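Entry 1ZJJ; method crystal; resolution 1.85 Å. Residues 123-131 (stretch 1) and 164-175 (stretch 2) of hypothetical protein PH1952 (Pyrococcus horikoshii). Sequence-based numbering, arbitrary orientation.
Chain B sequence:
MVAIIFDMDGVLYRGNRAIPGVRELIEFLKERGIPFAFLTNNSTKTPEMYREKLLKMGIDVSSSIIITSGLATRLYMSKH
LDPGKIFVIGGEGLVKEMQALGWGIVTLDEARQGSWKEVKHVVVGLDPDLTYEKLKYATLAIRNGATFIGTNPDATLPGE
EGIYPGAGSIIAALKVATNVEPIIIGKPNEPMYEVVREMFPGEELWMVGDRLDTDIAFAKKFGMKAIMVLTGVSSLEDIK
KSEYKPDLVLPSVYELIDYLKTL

Stretch 1 123-131: VVGLDPDLT
Stretch 2 164-175: YPGAGSIIAALK

No hydrogen bond crosses between these two stretches of PH1952, although they bury 413 Å² (both sides summed) and bring the CA atoms of Leu126 and Ala167 to within 4.3 Å. The example illustrates a general principle: two segments can be held together by shape and apolar packing alone, with no hydrogen bond between them.

Stretch 1 leaves a strand at Val123-Val124 (phi/psi near -120/121 at Val124), passes through an extended Gly125 (-130/-170), and enters a type I turn from Asp127 to Leu130. The turn is closed by Leu130 N to Asp127 O at 3.1 Å, and Asp127 OD1 accepts a further bond from Asp129 N at 2.8 Å; chi1 of Asp127 is t. Stretch 2 ends a strand at Tyr164-Pro165, turns at Gly166, the N-cap residue (-103/-177), and becomes helical from Ala167 through Lys175. Ile171 N to Ala167 O at 2.8 Å and Lys175 N to Ile171 O at 2.9 Å typify its i to i+4 bonding.

The register sets the helix start beside Leu126 and its second turn beside Val124, whose CA lies 6.6 Å from that of Ile171. Helix positions therefore advance as the strand-side numbering falls.

Ile170 has the largest area covered by the other stretch, 95 Å². Its CA-to-CB bond points toward stretch 1, and chi1 m with chi2 t then carries CD1 to 3.5 Å from Asp127 N and 3.9 Å from Gly125 O. These are packing contacts, in which a methyl group covers backbone. Ile170 CG2 lies 3.7 Å from Val124 CG1 and also packs on Leu130 CD2 at 4.0 Å, where Ile170 CG1 lies at 3.9 Å. Leu130 (t, p) points toward the helix from the end of the turn.

Val124, chi1 t, uses both branches. CG1 reaches Ile171 CG1 at 4.0 Å, and CG2 meets Leu174 CD1 at 3.5 Å. Leu174 (m, t) points toward the strand one helical turn beyond Ile170; Ile171 (m, t) starts sideways but brings its end nearer.

Close backbone approach suits a small residue at the helix start. Ala167 CB sits 3.7 Å from Leu126 N and 4.0 Å from Gly125 C, so its methyl fills the narrow space directly. Leu126 (t, p) leaves its backbone sideways, then carries CD1 to 3.6 Å from Pro165 O, covering the approach to the helix. The interface is thus compact at Ala167 and broader where Ile170 and Val124 interlock.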

# COMPACT_ATOMS: atom_id res chain seq x y z
N VAL B 123 -6.70 3.71 13.49
CA VAL B 123 -5.56 4.62 13.47
C VAL B 123 -4.34 3.87 12.93
O VAL B 123 -3.94 2.83 13.46
CB VAL B 123 -5.26 5.17 14.88
CG1 VAL B 123 -4.04 6.08 14.85
CG2 VAL B 123 -6.47 5.96 15.39
N VAL B 124 -3.75 4.41 11.87
CA VAL B 124 -2.61 3.77 11.21
C VAL B 124 -1.36 4.63 11.22
O VAL B 124 -1.36 5.74 10.70
CB VAL B 124 -2.96 3.44 9.74
CG1 VAL B 124 -1.85 2.62 9.10
CG2 VAL B 124 -4.30 2.71 9.68
N GLY B 125 -0.29 4.09 11.80
CA GLY B 125 0.98 4.77 11.83
C GLY B 125 2.01 3.77 11.35
O GLY B 125 1.65 2.70 10.85
N LEU B 126 3.29 4.10 11.47
CA LEU B 126 4.34 3.18 11.05
C LEU B 126 4.33 1.94 11.95
O LEU B 126 4.45 2.05 13.16
CB LEU B 126 5.71 3.86 11.12
CG LEU B 126 6.90 2.92 10.88
CD1 LEU B 126 6.87 2.42 9.44
CD2 LEU B 126 8.21 3.64 11.18
N ASP B 127 4.18 0.77 11.35
CA ASP B 127 4.16 -0.48 12.10
C ASP B 127 5.25 -1.41 11.57
O ASP B 127 5.06 -2.07 10.55
CB ASP B 127 2.80 -1.16 11.99
CG ASP B 127 2.71 -2.43 12.82
OD1 ASP B 127 3.73 -2.81 13.44
OD2 ASP B 127 1.63 -3.05 12.86
N PRO B 128 6.39 -1.48 12.26
CA PRO B 128 7.51 -2.33 11.86
C PRO B 128 7.17 -3.81 11.92
O PRO B 128 7.86 -4.64 11.35
CB PRO B 128 8.60 -1.95 12.86
CG PRO B 128 8.26 -0.55 13.23
CD PRO B 128 6.77 -0.64 13.41
N ASP B 129 6.09 -4.12 12.63
CA ASP B 129 5.64 -5.50 12.77
C ASP B 129 4.31 -5.71 12.06
O ASP B 129 3.49 -6.52 12.50
CB ASP B 129 5.49 -5.87 14.26
CG ASP B 129 6.77 -5.63 15.05
OD1 ASP B 129 7.85 -6.04 14.59
OD2 ASP B 129 6.68 -5.02 16.14
N LEU B 130 4.11 -4.98 10.97
CA LEU B 130 2.88 -5.08 10.19
C LEU B 130 2.68 -6.50 9.67
O LEU B 130 3.64 -7.20 9.33
CB LEU B 130 2.90 -4.11 9.00
CG LEU B 130 1.64 -4.10 8.13
CD1 LEU B 130 0.49 -3.50 8.93
CD2 LEU B 130 1.87 -3.29 6.85
N THR B 131 1.42 -6.93 9.60
CA THR B 131 1.10 -8.24 9.08
C THR B 131 -0.12 -8.07 8.20
O THR B 131 -0.82 -7.06 8.29
CB THR B 131 0.72 -9.25 10.20
OG1 THR B 131 -0.40 -8.76 10.93
CG2 THR B 131 1.89 -9.47 11.15
N TYR B 164 13.48 2.61 4.04
CA TYR B 164 12.41 1.69 4.46
C TYR B 164 11.01 2.26 4.22
O TYR B 164 10.83 3.48 4.15
CB TYR B 164 12.56 1.38 5.95
CG TYR B 164 13.72 0.48 6.34
CD1 TYR B 164 14.82 0.33 5.50
CD2 TYR B 164 13.71 -0.21 7.55
CE1 TYR B 164 15.90 -0.49 5.87
CE2 TYR B 164 14.78 -1.03 7.92
CZ TYR B 164 15.87 -1.16 7.08
OH TYR B 164 16.93 -1.96 7.45
N PRO B 165 10.00 1.38 4.10
CA PRO B 165 8.61 1.81 3.88
C PRO B 165 8.14 2.64 5.06
O PRO B 165 8.38 2.28 6.21
CB PRO B 165 7.85 0.49 3.78
CG PRO B 165 8.84 -0.46 3.26
CD PRO B 165 10.11 -0.09 4.00
N GLY B 166 7.45 3.74 4.77
CA GLY B 166 6.94 4.59 5.83
C GLY B 166 5.45 4.42 6.08
O GLY B 166 4.80 3.59 5.45
N ALA B 167 4.91 5.21 6.99
CA ALA B 167 3.49 5.11 7.32
C ALA B 167 2.63 5.31 6.07
O ALA B 167 1.62 4.62 5.89
CB ALA B 167 3.13 6.15 8.38
N GLY B 168 3.04 6.23 5.21
CA GLY B 168 2.29 6.50 3.99
C GLY B 168 2.13 5.28 3.12
O GLY B 168 1.15 5.13 2.39
N SER B 169 3.12 4.39 3.20
CA SER B 169 3.15 3.15 2.43
C SER B 169 2.04 2.24 2.93
O SER B 169 1.32 1.63 2.14
CB SER B 169 4.51 2.45 2.63
OG SER B 169 4.49 1.12 2.17
N ILE B 170 1.91 2.16 4.25
CA ILE B 170 0.89 1.32 4.87
C ILE B 170 -0.49 1.92 4.65
O ILE B 170 -1.45 1.22 4.30
CB ILE B 170 1.17 1.16 6.38
CG1 ILE B 170 2.57 0.58 6.57
CG2 ILE B 170 0.12 0.25 7.02
CD1 ILE B 170 3.02 0.46 8.01
N ILE B 171 -0.58 3.24 4.83
CA ILE B 171 -1.83 3.95 4.64
C ILE B 171 -2.32 3.79 3.21
O ILE B 171 -3.51 3.64 2.96
CB ILE B 171 -1.67 5.46 4.97
CG1 ILE B 171 -1.49 5.64 6.48
CG2 ILE B 171 -2.88 6.25 4.48
CD1 ILE B 171 -0.96 7.00 6.88
N ALA B 172 -1.38 3.79 2.26
CA ALA B 172 -1.74 3.65 0.85
C ALA B 172 -2.42 2.31 0.59
O ALA B 172 -3.41 2.25 -0.13
CB ALA B 172 -0.50 3.79 -0.03
N ALA B 173 -1.88 1.25 1.17
CA ALA B 173 -2.45 -0.08 1.00
C ALA B 173 -3.90 -0.11 1.50
O ALA B 173 -4.78 -0.66 0.84
CB ALA B 173 -1.63 -1.11 1.76
N LEU B 174 -4.15 0.50 2.66
CA LEU B 174 -5.49 0.53 3.22
C LEU B 174 -6.44 1.41 2.41
O LEU B 174 -7.64 1.13 2.33
CB LEU B 174 -5.44 0.98 4.68
CG LEU B 174 -4.85 -0.07 5.61
CD1 LEU B 174 -4.73 0.50 7.01
CD2 LEU B 174 -5.74 -1.32 5.61
N LYS B 175 -5.90 2.45 1.79
CA LYS B 175 -6.71 3.34 0.96
C LYS B 175 -7.24 2.52 -0.23
O LYS B 175 -8.40 2.64 -0.62
CB LYS B 175 -5.87 4.51 0.44
CG LYS B 175 -6.63 5.49 -0.45
CD LYS B 175 -5.80 6.73 -0.74
CE LYS B 175 -4.53 6.39 -1.51
NZ LYS B 175 -3.58 7.53 -1.65